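Local atomic coordinates of diaminopropionate ammonia-lyase (Escherichia coli, PDB entry 4D9M), a protein that uses pyridoxal 5'-phosphate to break down both the D and L isomers of 2,3-diaminopropionate into pyruvate and ammonia. Residues B[3-8]-B[352-357]; B[77-82]-B[206-211]; B[115-120]-B[186-191]; B[227-232]-B[255-260]. One frame throughout, in Å; residues are numbered along the deposited sequence.

Interaction 1: B[3-8]-B[352-357]; sequences VFSLKI and YHPQRQ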
# COMPACT_ATOMS: atom_id res chain seq x y z
N VAL B 3 -4.47 18.90 1.72
CA VAL B 3 -4.87 19.60 0.51
C VAL B 3 -3.61 19.93 -0.31
O VAL B 3 -2.64 20.47 0.22
CB VAL B 3 -5.69 20.87 0.82
CG1 VAL B 3 -6.15 21.55 -0.46
CG2 VAL B 3 -6.90 20.53 1.69
N PHE B 4 -3.63 19.57 -1.59
CA PHE B 4 -2.48 19.78 -2.47
C PHE B 4 -2.87 19.97 -3.93
O PHE B 4 -3.91 19.48 -4.38
CB PHE B 4 -1.46 18.65 -2.33
CG PHE B 4 -1.99 17.28 -2.67
CD1 PHE B 4 -2.02 16.83 -3.99
CD2 PHE B 4 -2.44 16.43 -1.67
CE1 PHE B 4 -2.49 15.57 -4.30
CE2 PHE B 4 -2.91 15.16 -1.98
CZ PHE B 4 -2.94 14.73 -3.30
N SER B 5 -2.01 20.67 -4.67
CA SER B 5 -2.25 20.96 -6.08
C SER B 5 -1.20 20.31 -6.99
O SER B 5 -0.07 20.80 -7.12
CB SER B 5 -2.28 22.47 -6.33
OG SER B 5 -3.33 23.09 -5.61
N LEU B 6 -1.58 19.19 -7.59
CA LEU B 6 -0.78 18.58 -8.65
C LEU B 6 -1.30 19.11 -9.97
O LEU B 6 -2.50 19.38 -10.10
CB LEU B 6 -0.87 17.06 -8.59
CG LEU B 6 -0.47 16.36 -7.29
CD1 LEU B 6 -0.60 14.85 -7.42
CD2 LEU B 6 0.94 16.73 -6.84
N LYS B 7 -0.41 19.27 -10.95
CA LYS B 7 -0.82 19.75 -12.27
C LYS B 7 -1.76 18.74 -12.90
O LYS B 7 -1.37 17.60 -13.17
CB LYS B 7 0.39 20.01 -13.18
CG LYS B 7 0.02 20.49 -14.57
CD LYS B 7 1.22 20.53 -15.50
N ILE B 8 -3.00 19.17 -13.11
CA ILE B 8 -3.98 18.39 -13.85
C ILE B 8 -4.78 19.31 -14.77
O ILE B 8 -5.82 19.87 -14.39
CB ILE B 8 -4.89 17.55 -12.92
CG1 ILE B 8 -5.26 18.33 -11.65
CG2 ILE B 8 -4.21 16.24 -12.54
CD1 ILE B 8 -6.36 17.70 -10.84
N TYR B 352 -8.16 15.68 -3.58
CA TYR B 352 -7.41 16.43 -2.57
C TYR B 352 -7.02 17.83 -3.03
O TYR B 352 -6.29 18.55 -2.35
CB TYR B 352 -6.17 15.64 -2.16
CG TYR B 352 -6.45 14.37 -1.39
CD1 TYR B 352 -6.86 14.41 -0.07
CD2 TYR B 352 -6.28 13.12 -1.99
CE1 TYR B 352 -7.11 13.25 0.64
CE2 TYR B 352 -6.52 11.95 -1.29
CZ TYR B 352 -6.94 12.02 0.03
OH TYR B 352 -7.19 10.86 0.73
N HIS B 353 -7.51 18.21 -4.21
CA HIS B 353 -7.20 19.50 -4.79
C HIS B 353 -8.03 20.57 -4.14
O HIS B 353 -9.19 20.31 -3.80
CB HIS B 353 -7.44 19.46 -6.30
CG HIS B 353 -6.68 20.51 -7.07
ND1 HIS B 353 -7.12 21.78 -7.21
CD2 HIS B 353 -5.47 20.44 -7.76
CE1 HIS B 353 -6.24 22.48 -7.94
NE2 HIS B 353 -5.23 21.67 -8.28
N PRO B 354 -7.46 21.77 -3.93
CA PRO B 354 -8.23 22.89 -3.39
C PRO B 354 -9.47 23.17 -4.25
O PRO B 354 -10.55 23.41 -3.71
CB PRO B 354 -7.26 24.07 -3.48
CG PRO B 354 -5.90 23.47 -3.51
CD PRO B 354 -6.04 22.12 -4.14
N GLN B 355 -9.30 23.11 -5.57
CA GLN B 355 -10.37 23.36 -6.53
C GLN B 355 -11.12 22.10 -6.95
O GLN B 355 -11.61 22.00 -8.08
CB GLN B 355 -9.82 24.09 -7.76
CG GLN B 355 -9.57 25.57 -7.52
CD GLN B 355 -8.65 26.20 -8.56
OE1 GLN B 355 -7.51 25.75 -8.77
NE2 GLN B 355 -9.12 27.26 -9.19
N ARG B 356 -11.20 21.14 -6.03
CA ARG B 356 -11.91 19.87 -6.22
C ARG B 356 -13.29 20.04 -6.86
O ARG B 356 -13.56 19.46 -7.91
CB ARG B 356 -12.02 19.14 -4.87
CG ARG B 356 -12.76 17.81 -4.92
CD ARG B 356 -13.33 17.47 -3.55
NE ARG B 356 -14.19 16.29 -3.60
CZ ARG B 356 -15.50 16.30 -3.87
NH1 ARG B 356 -16.13 17.45 -4.13
NH2 ARG B 356 -16.18 15.16 -3.89
N GLN B 357 -14.15 20.85 -6.23
CA GLN B 357 -15.53 21.03 -6.70
C GLN B 357 -15.60 21.41 -8.18
O GLN B 357 -16.30 20.75 -8.96
CB GLN B 357 -16.28 22.05 -5.83

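Interaction 2: B[77-82]-B[206-211]; sequences KMLGGA and YATLAD. With 0JO (2-{[(E)-{3-hydroxy-2-methyl-5-[(phosphonooxy)methyl]pyridin-4-yl}methylidene]amino}prop-2-enoic acid), chain D.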
# COMPACT_ATOMS: atom_id res chain seq x y z
N LYS B 77 -1.03 -5.83 -22.83
CA LYS B 77 -0.53 -5.62 -24.20
C LYS B 77 -0.55 -6.83 -25.12
O LYS B 77 -0.67 -6.68 -26.34
CB LYS B 77 0.89 -5.01 -24.17
CG LYS B 77 0.93 -3.49 -24.06
CD LYS B 77 0.52 -2.84 -25.36
CE LYS B 77 0.71 -1.33 -25.36
NZ LYS B 77 0.31 -0.74 -26.68
N MET B 78 -0.45 -8.04 -24.56
CA MET B 78 -0.41 -9.24 -25.39
C MET B 78 -1.72 -9.48 -26.14
O MET B 78 -1.73 -10.13 -27.19
CB MET B 78 -0.00 -10.49 -24.59
CG MET B 78 -0.87 -10.81 -23.39
SD MET B 78 -2.46 -11.56 -23.81
CE MET B 78 -1.98 -13.13 -24.51
N LEU B 79 -2.82 -8.94 -25.62
CA LEU B 79 -4.14 -9.10 -26.23
C LEU B 79 -4.11 -8.69 -27.70
O LEU B 79 -4.79 -9.29 -28.53
CB LEU B 79 -5.20 -8.30 -25.49
CG LEU B 79 -5.75 -8.78 -24.14
CD1 LEU B 79 -6.65 -7.70 -23.55
CD2 LEU B 79 -6.50 -10.10 -24.25
N GLY B 80 -3.31 -7.67 -28.00
CA GLY B 80 -3.14 -7.20 -29.37
C GLY B 80 -2.03 -7.91 -30.12
O GLY B 80 -2.25 -8.38 -31.24
N GLY B 81 -0.85 -7.99 -29.51
CA GLY B 81 0.32 -8.65 -30.11
C GLY B 81 0.06 -10.07 -30.57
O GLY B 81 0.36 -10.43 -31.71
N ALA B 82 -0.51 -10.88 -29.67
CA ALA B 82 -0.87 -12.27 -29.95
C ALA B 82 -1.95 -12.40 -31.03
O ALA B 82 -1.96 -13.38 -31.77
CB ALA B 82 -1.31 -12.98 -28.67
N TYR B 206 -6.99 -5.60 -28.41
CA TYR B 206 -7.17 -4.94 -27.10
C TYR B 206 -8.63 -4.91 -26.63
O TYR B 206 -8.88 -4.95 -25.43
CB TYR B 206 -6.63 -3.50 -27.13
CG TYR B 206 -5.15 -3.31 -27.39
CD1 TYR B 206 -4.22 -4.31 -27.09
CD2 TYR B 206 -4.67 -2.11 -27.91
CE1 TYR B 206 -2.86 -4.12 -27.32
CE2 TYR B 206 -3.32 -1.90 -28.14
CZ TYR B 206 -2.42 -2.91 -27.84
OH TYR B 206 -1.08 -2.71 -28.08
N ALA B 207 -9.58 -4.84 -27.56
CA ALA B 207 -11.01 -4.73 -27.24
C ALA B 207 -11.56 -5.87 -26.39
O ALA B 207 -12.65 -5.76 -25.83
CB ALA B 207 -11.83 -4.58 -28.51
N THR B 208 -10.81 -6.97 -26.32
CA THR B 208 -11.18 -8.12 -25.49
C THR B 208 -11.38 -7.72 -24.02
O THR B 208 -12.30 -8.22 -23.36
CB THR B 208 -10.14 -9.26 -25.61
OG1 THR B 208 -10.19 -9.80 -26.93
CG2 THR B 208 -10.41 -10.38 -24.61
N LEU B 209 -10.53 -6.82 -23.52
CA LEU B 209 -10.61 -6.38 -22.13
C LEU B 209 -11.88 -5.53 -21.91
O LEU B 209 -12.52 -5.64 -20.87
CB LEU B 209 -9.33 -5.64 -21.68
CG LEU B 209 -8.95 -4.26 -22.22
CD1 LEU B 209 -9.54 -3.15 -21.35
CD2 LEU B 209 -7.44 -4.08 -22.30
N ALA B 210 -12.23 -4.72 -22.90
CA ALA B 210 -13.43 -3.89 -22.81
C ALA B 210 -14.69 -4.74 -22.94
O ALA B 210 -15.68 -4.48 -22.26
CB ALA B 210 -13.40 -2.80 -23.86
N ASP B 211 -14.63 -5.76 -23.79
CA ASP B 211 -15.71 -6.74 -23.94
C ASP B 211 -15.98 -7.43 -22.60
O ASP B 211 -17.12 -7.51 -22.15
CB ASP B 211 -15.35 -7.76 -25.03
CG ASP B 211 -16.52 -8.66 -25.43
OD1 ASP B 211 -17.05 -8.49 -26.55
OD2 ASP B 211 -16.90 -9.55 -24.64
O 0JO D . 4.41 -1.74 -24.35
C 0JO D . 4.90 -0.74 -24.92
OXT 0JO D . 5.95 -0.81 -25.62
CA 0JO D . 4.23 0.55 -24.73
CB 0JO D . 4.51 1.62 -25.48
N 0JO D . 3.33 0.62 -23.74
C4A 0JO D . 2.24 1.26 -23.77
C4 0JO D . 1.33 1.23 -22.60
C3 0JO D . 1.58 0.35 -21.54
O3 0JO D . 2.66 -0.48 -21.57
C2 0JO D . 0.72 0.33 -20.46
C2A 0JO D . 0.97 -0.60 -19.31
N1 0JO D . -0.36 1.14 -20.40
C6 0JO D . -0.63 1.99 -21.40
C5 0JO D . 0.21 2.06 -22.51
C5A 0JO D . -0.15 3.04 -23.59
OP4 0JO D . -0.78 2.34 -24.66
P 0JO D . -0.68 2.94 -26.15
OP3 0JO D . -1.21 4.34 -26.02
OP1 0JO D . -1.54 1.99 -26.93
OP2 0JO D . 0.80 2.90 -26.48
O HOH W 1 0.28 -5.19 -28.36

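Interaction 3: B[115-120]-B[186-191]; sequences FATTTD and VVQDTA. With 0JO (2-{[(E)-{3-hydroxy-2-methyl-5-[(phosphonooxy)methyl]pyridin-4-yl}methylidene]amino}prop-2-enoic acid), chain D.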
# COMPACT_ATOMS: atom_id res chain seq x y z
N PHE B 115 9.38 -12.47 -35.56
CA PHE B 115 8.57 -11.27 -35.32
C PHE B 115 9.37 -10.19 -34.61
O PHE B 115 9.97 -10.44 -33.56
CB PHE B 115 7.30 -11.62 -34.53
CG PHE B 115 6.37 -12.55 -35.25
CD1 PHE B 115 5.57 -12.10 -36.30
CD2 PHE B 115 6.30 -13.89 -34.90
CE1 PHE B 115 4.71 -12.96 -36.97
CE2 PHE B 115 5.45 -14.76 -35.56
CZ PHE B 115 4.65 -14.30 -36.60
N ALA B 116 9.37 -8.98 -35.17
CA ALA B 116 10.22 -7.91 -34.67
C ALA B 116 9.44 -6.65 -34.29
O ALA B 116 8.57 -6.19 -35.04
CB ALA B 116 11.29 -7.57 -35.69
N THR B 117 9.77 -6.09 -33.13
CA THR B 117 9.15 -4.85 -32.67
C THR B 117 10.04 -4.06 -31.72
O THR B 117 10.89 -4.63 -31.03
CB THR B 117 7.79 -5.11 -31.98
OG1 THR B 117 7.24 -3.85 -31.54
CG2 THR B 117 7.92 -6.04 -30.78
N THR B 118 9.82 -2.75 -31.68
CA THR B 118 10.31 -1.92 -30.59
C THR B 118 9.25 -1.87 -29.48
O THR B 118 8.05 -1.98 -29.76
CB THR B 118 10.64 -0.49 -31.06
OG1 THR B 118 11.71 -0.55 -32.01
CG2 THR B 118 11.07 0.40 -29.90
N THR B 119 9.71 -1.73 -28.24
CA THR B 119 8.85 -1.67 -27.07
C THR B 119 9.61 -1.00 -25.94
O THR B 119 10.85 -1.04 -25.92
CB THR B 119 8.44 -3.09 -26.60
OG1 THR B 119 7.38 -3.00 -25.63
CG2 THR B 119 9.62 -3.84 -25.98
N ASP B 120 8.90 -0.37 -25.01
CA ASP B 120 9.54 0.04 -23.76
C ASP B 120 9.15 -0.88 -22.60
O ASP B 120 9.42 -0.59 -21.44
CB ASP B 120 9.33 1.53 -23.43
CG ASP B 120 7.91 1.99 -23.64
OD1 ASP B 120 7.73 3.09 -24.21
OD2 ASP B 120 6.98 1.26 -23.22
N VAL B 186 7.52 -7.24 -38.98
CA VAL B 186 7.37 -6.17 -37.99
C VAL B 186 5.98 -6.20 -37.37
O VAL B 186 4.98 -6.17 -38.08
CB VAL B 186 7.62 -4.77 -38.61
CG1 VAL B 186 7.22 -3.66 -37.65
CG2 VAL B 186 9.08 -4.62 -39.00
N VAL B 187 5.93 -6.28 -36.04
CA VAL B 187 4.67 -6.29 -35.29
C VAL B 187 4.65 -5.12 -34.30
O VAL B 187 4.86 -5.30 -33.10
CB VAL B 187 4.45 -7.63 -34.56
CG1 VAL B 187 3.03 -7.70 -34.00
CG2 VAL B 187 4.70 -8.80 -35.49
N GLN B 188 4.38 -3.92 -34.81
CA GLN B 188 4.46 -2.71 -33.99
C GLN B 188 3.08 -2.16 -33.62
O GLN B 188 2.19 -2.08 -34.47
CB GLN B 188 5.30 -1.64 -34.69
CG GLN B 188 5.72 -0.49 -33.79
CD GLN B 188 6.66 -0.92 -32.68
OE1 GLN B 188 7.77 -1.41 -32.93
NE2 GLN B 188 6.24 -0.72 -31.44
N ASP B 189 2.93 -1.77 -32.36
CA ASP B 189 1.66 -1.23 -31.85
C ASP B 189 1.45 0.26 -32.16
O ASP B 189 0.73 0.95 -31.43
CB ASP B 189 1.54 -1.49 -30.34
CG ASP B 189 2.69 -0.90 -29.53
OD1 ASP B 189 3.60 -0.27 -30.11
OD2 ASP B 189 2.67 -1.07 -28.29
N THR B 190 2.08 0.73 -33.22
CA THR B 190 1.87 2.09 -33.71
C THR B 190 1.75 2.05 -35.23
O THR B 190 2.15 1.07 -35.86
CB THR B 190 2.98 3.07 -33.23
OG1 THR B 190 2.50 4.42 -33.31
CG2 THR B 190 4.27 2.93 -34.06
N ALA B 191 1.19 3.11 -35.81
CA ALA B 191 1.00 3.19 -37.25
C ALA B 191 1.75 4.37 -37.86
O ALA B 191 2.10 5.33 -37.17
CB ALA B 191 -0.48 3.27 -37.58
O 0JO D . 4.41 -1.74 -24.35
C 0JO D . 4.90 -0.74 -24.92
OXT 0JO D . 5.95 -0.81 -25.62
CA 0JO D . 4.23 0.55 -24.73
CB 0JO D . 4.51 1.62 -25.48
N 0JO D . 3.33 0.62 -23.74
C4A 0JO D . 2.24 1.26 -23.77
C4 0JO D . 1.33 1.23 -22.60
C3 0JO D . 1.58 0.35 -21.54
O3 0JO D . 2.66 -0.48 -21.57
C2 0JO D . 0.72 0.33 -20.46
C2A 0JO D . 0.97 -0.60 -19.31
N1 0JO D . -0.36 1.14 -20.40
C6 0JO D . -0.63 1.99 -21.40
C5 0JO D . 0.21 2.06 -22.51
C5A 0JO D . -0.15 3.04 -23.59
OP4 0JO D . -0.78 2.34 -24.66
P 0JO D . -0.68 2.94 -26.15
OP3 0JO D . -1.21 4.34 -26.02
OP1 0JO D . -1.54 1.99 -26.93
OP2 0JO D . 0.80 2.90 -26.48

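Interaction 4: B[227-232]-B[255-260]; sequences VLLQAG and SIIVEP. With 0JO (2-{[(E)-{3-hydroxy-2-methyl-5-[(phosphonooxy)methyl]pyridin-4-yl}methylidene]amino}prop-2-enoic acid), chain D.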
# COMPACT_ATOMS: atom_id res chain seq x y z
N VAL B 227 -15.21 6.86 -18.58
CA VAL B 227 -14.02 6.03 -18.70
C VAL B 227 -12.76 6.89 -18.76
O VAL B 227 -12.72 7.90 -19.46
CB VAL B 227 -14.10 5.01 -19.88
CG1 VAL B 227 -14.11 5.71 -21.24
CG2 VAL B 227 -12.97 4.00 -19.78
N LEU B 228 -11.77 6.51 -17.97
CA LEU B 228 -10.46 7.14 -18.01
C LEU B 228 -9.51 6.21 -18.76
O LEU B 228 -9.35 5.04 -18.39
CB LEU B 228 -9.95 7.38 -16.59
CG LEU B 228 -10.70 8.39 -15.71
CD1 LEU B 228 -10.65 7.94 -14.26
CD2 LEU B 228 -10.09 9.77 -15.85
N LEU B 229 -8.90 6.72 -19.83
CA LEU B 229 -7.98 5.94 -20.64
C LEU B 229 -6.63 6.61 -20.71
O LEU B 229 -6.50 7.72 -21.23
CB LEU B 229 -8.54 5.72 -22.05
CG LEU B 229 -9.87 4.96 -22.12
CD1 LEU B 229 -10.44 4.98 -23.53
CD2 LEU B 229 -9.71 3.54 -21.60
N GLN B 230 -5.62 5.94 -20.14
CA GLN B 230 -4.25 6.41 -20.25
C GLN B 230 -3.78 6.25 -21.69
O GLN B 230 -4.27 5.38 -22.42
CB GLN B 230 -3.31 5.70 -19.26
CG GLN B 230 -3.35 4.18 -19.27
CD GLN B 230 -4.43 3.61 -18.38
OE1 GLN B 230 -5.61 3.56 -18.75
NE2 GLN B 230 -4.05 3.18 -17.19
N ALA B 231 -2.84 7.10 -22.10
CA ALA B 231 -2.37 7.07 -23.47
C ALA B 231 -0.87 7.25 -23.58
O ALA B 231 -0.27 8.07 -22.87
CB ALA B 231 -3.09 8.14 -24.29
N GLY B 232 -0.28 6.45 -24.46
CA GLY B 232 1.08 6.65 -24.94
C GLY B 232 0.94 7.20 -26.34
O GLY B 232 0.88 8.42 -26.52
N SER B 255 -15.66 10.15 -21.72
CA SER B 255 -14.36 9.51 -21.83
C SER B 255 -13.22 10.51 -21.71
O SER B 255 -13.17 11.51 -22.44
CB SER B 255 -14.26 8.74 -23.14
OG SER B 255 -14.35 9.60 -24.26
N ILE B 256 -12.31 10.23 -20.78
CA ILE B 256 -11.20 11.11 -20.47
C ILE B 256 -9.85 10.46 -20.80
O ILE B 256 -9.51 9.39 -20.30
CB ILE B 256 -11.23 11.56 -19.00
CG1 ILE B 256 -12.53 12.29 -18.68
CG2 ILE B 256 -10.03 12.44 -18.67
CD1 ILE B 256 -12.91 12.27 -17.22
N ILE B 257 -9.08 11.12 -21.66
CA ILE B 257 -7.77 10.62 -22.05
C ILE B 257 -6.72 11.21 -21.12
O ILE B 257 -6.65 12.43 -20.94
CB ILE B 257 -7.47 10.94 -23.54
CG1 ILE B 257 -8.60 10.43 -24.44
CG2 ILE B 257 -6.13 10.36 -23.96
CD1 ILE B 257 -9.06 9.00 -24.18
N VAL B 258 -5.92 10.33 -20.53
CA VAL B 258 -4.92 10.73 -19.54
C VAL B 258 -3.50 10.54 -20.08
O VAL B 258 -3.14 9.46 -20.55
CB VAL B 258 -5.09 9.95 -18.22
CG1 VAL B 258 -4.15 10.49 -17.16
CG2 VAL B 258 -6.53 10.03 -17.72
N GLU B 259 -2.70 11.60 -20.00
CA GLU B 259 -1.30 11.56 -20.42
C GLU B 259 -0.35 12.21 -19.42
O GLU B 259 -0.74 13.14 -18.71
CB GLU B 259 -1.14 12.26 -21.77
CG GLU B 259 -1.42 11.39 -22.97
CD GLU B 259 -1.35 12.17 -24.26
OE1 GLU B 259 -1.98 13.25 -24.34
OE2 GLU B 259 -0.66 11.71 -25.19
N PRO B 260 0.91 11.74 -19.39
CA PRO B 260 1.97 12.37 -18.60
C PRO B 260 2.38 13.73 -19.16
O PRO B 260 2.29 13.97 -20.37
CB PRO B 260 3.14 11.39 -18.72
CG PRO B 260 2.87 10.62 -19.97
CD PRO B 260 1.38 10.49 -20.03
O 0JO D . 4.41 -1.74 -24.35
C 0JO D . 4.90 -0.74 -24.92
OXT 0JO D . 5.95 -0.81 -25.62
CA 0JO D . 4.23 0.55 -24.73
CB 0JO D . 4.51 1.62 -25.48
N 0JO D . 3.33 0.62 -23.74
C4A 0JO D . 2.24 1.26 -23.77
C4 0JO D . 1.33 1.23 -22.60
C3 0JO D . 1.58 0.35 -21.54
O3 0JO D . 2.66 -0.48 -21.57
C2 0JO D . 0.72 0.33 -20.46
C2A 0JO D . 0.97 -0.60 -19.31
N1 0JO D . -0.36 1.14 -20.40
C6 0JO D . -0.63 1.99 -21.40
C5 0JO D . 0.21 2.06 -22.51
C5A 0JO D . -0.15 3.04 -23.59
OP4 0JO D . -0.78 2.34 -24.66
P 0JO D . -0.68 2.94 -26.15
OP3 0JO D . -1.21 4.34 -26.02
OP1 0JO D . -1.54 1.99 -26.93
OP2 0JO D . 0.80 2.90 -26.48

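Interaction 1: B[3-8]-B[352-357]
Tyr-352, His-353 and Phe-4 carry this contact, in which the N-terminal tail lies across the turn between helices 338-351 and 356-362. The one hydrogen bond across it runs from Phe-4 N to Tyr-352 O, 2.9 Å and nearly straight at 166°. With CG of Phe-4 lodged between its backbone N and carbonyl carbon (chi1 60°), the benzyl ring folds back toward the turn, and Tyr-352 O ends up over one of its faces. CE2 of Phe-4 presses on CB of Tyr-352 at 3.3 Å. The two rings are close to parallel but slid apart, centroids 5.6 Å from each other, so overlap is slight. Both also pack on the second subunit, Phe-4 against its Glu-391 and Tyr-352 against its Trp-390.

His-353 is engaged at its backbone, a ring face and a ring edge. Its CA offers a C-H to Phe-4 O at 3.3 Å, while Ser-5 OG sits over one face of the imidazole, offset toward the rim. The edge serves the turn itself: Gln-355 N donates to ND1 of His-353 at 3.0 Å, in the ring plane. Further out, Val-3 CG1 touches Pro-354 CG at 3.6 Å.

Since ND1 accepts a hydrogen bond, a neutral imidazole would probably carry its proton on NE2. With a single backbone bond across, the tail's hold here rests largely on van der Waals contact and weak C-H...O interactions.

Interaction 2: B[77-82]-B[206-211]
The phenol ring of Tyr-206 meets the 77-82 segment largely along its rim: Lys-77 O lies at the edge in the ring plane, and Leu-79 CB is near that plane. Gly-80 N comes in obliquely, 3.6 Å from CD1 of Tyr-206, which Gly-80's lack of a side chain allows. Phe-76 adds an edge-to-face ring contact.

The hydroxyl is gripped twice. Lys-77 NZ donates to Tyr-206 OH at 2.8 Å, and a water bridges that OH, also at 2.8 Å, to Lys-77 O, to which it donates at 2.7 Å. The bend of the lysine chain at chi2 (-73°) carries the amine back to the phenol. NZ also makes a weak bond to OP1 of the ligand's phosphate, 3.3 Å long, and a salt bridge to Asp-189.

Farther from the site, Leu-79 wedges between side chains of helix 197-220, CD2 on Thr-208 CG2 and CD1 on Leu-209 CB, each pair at 3.9 Å. The axes of 78-82 and 206-211 lie at 136°, N to C.

Lys-77 normally carries pyridoxal phosphate as a Schiff base; here the cofactor is joined to an aminoacrylate instead, leaving a released lysine in the active site of a tryptophan synthase beta-like fold.

Interaction 3: B[115-120]-B[186-191]
The side-chain amide of Gln-188 bonds to both backbone polar atoms of Thr-118, doing what a neighbouring strand would otherwise do. This happens at the edge of a parallel four-stranded sheet, where strand 185-186 makes its last bridge, Ala-116 with Val-186, and the chain turns into loop. Val-187 N still donates to Ala-116 O at 2.8 Å; beyond it the glutamine takes over. Its CG stands opposite the backbone N (chi1 -166°) and a bend at chi2 (65°) brings the carboxamide round alongside the strand.

Thr-118 N donates to OE1 of Gln-188 at 2.7 Å, in the carbonyl plane and on a lone pair. In return, Gln-188 NE2 donates a hydrogen bond to Thr-118 O at 2.8 Å. That carbonyl has a second donor, since Thr-117 OG1 reaches Thr-118 O at 2.7 Å from the opposite face of its plane. The other job of Gln-188 NE2 is a 3.0 Å bond to OD1 of Asp-189, which it meets from above the carboxylate plane. With both bonds lying near the amide plane, the group's rotation is well defined. Asp-189 is also the salt-bridge partner of Lys-77, so the glutamine is a second-shell link between the sheet and the cofactor-carrying lysine.

At the sheet end, Phe-115 CD1 packs on Val-187 CG2. At the other end the strand opens into the substrate site, where Thr-119 OG1 donates to carboxylate oxygen OXT of the aminoacrylate adduct at 2.6 Å. Asp-120, probably the proton acceptor for the L isomer, reaches the same OXT with its backbone N at 3.0 Å.

Interaction 4: B[227-232]-B[255-260]
Leu-228 and Ile-256 both set their main branch opposite the carbonyl carbon (chi1 -66° for CG of the leucine, -59° for CG1 of the isoleucine), so the side chains run side by side and CD2 of Leu-228 rests on CB of Ile-256 at 3.8 Å. The same CD2 touches Val-258 CG2 at 4.0 Å. Helix 338-351 packs against this face. On the other face Ile-257 sets CD1 on Leu-229 CB; its CG2 meets Ala-231 CB just past the strand's end. Helix 235-248, the crossover of this beta-alpha-beta unit, covers Leu-229 there.

Between the faces runs a regular parallel ladder. Ile-256 N bonds to Val-227 O at 2.7 Å, Leu-229 N to Ile-256 O at 2.8 Å, and Val-258 N to Leu-229 O at 2.8 Å. The last rung, Ala-231 N to Val-258 O, is as short at 2.8 Å but bent to 135°, as strand 227-230 ends and its backbone leaves the sheet.

One residue further on, Gly-232 N donates to phosphate oxygen OP3 of the ligand at 2.8 Å. Gly-234 N and Met-236 N also bond to the ligand. The buried carboxylate of Glu-259 is satisfied by the amides of Ile-266 and Tyr-267.

The chemistry is thus split: apolar side chains and backbone bonds fix the strand, and its end presents uncharged N-H groups to an anionic phosphate.

In the fold
From the N terminus, the tail at 3-8 waits longest for its partner: interaction 1 closes only at 352-357, and the other three contacts all fall within that span. Residues 77-82 open the next loop, shut by 206-211, and interaction 3 opens and closes inside it. Interaction 4 follows in series, a short beta-alpha-beta closure; none cross. Interactions 2 and 3 touch through the salt bridge of Lys-77 with Asp-189. Interactions 2, 3 and 4 all reach the ligand, approaching it from segment 77-82, the four-stranded sheet and the seven-stranded sheet. Interaction 1 lies away from the site, about 7 Å from interaction 4 between nearest atoms; two of its residues touch the second subunit.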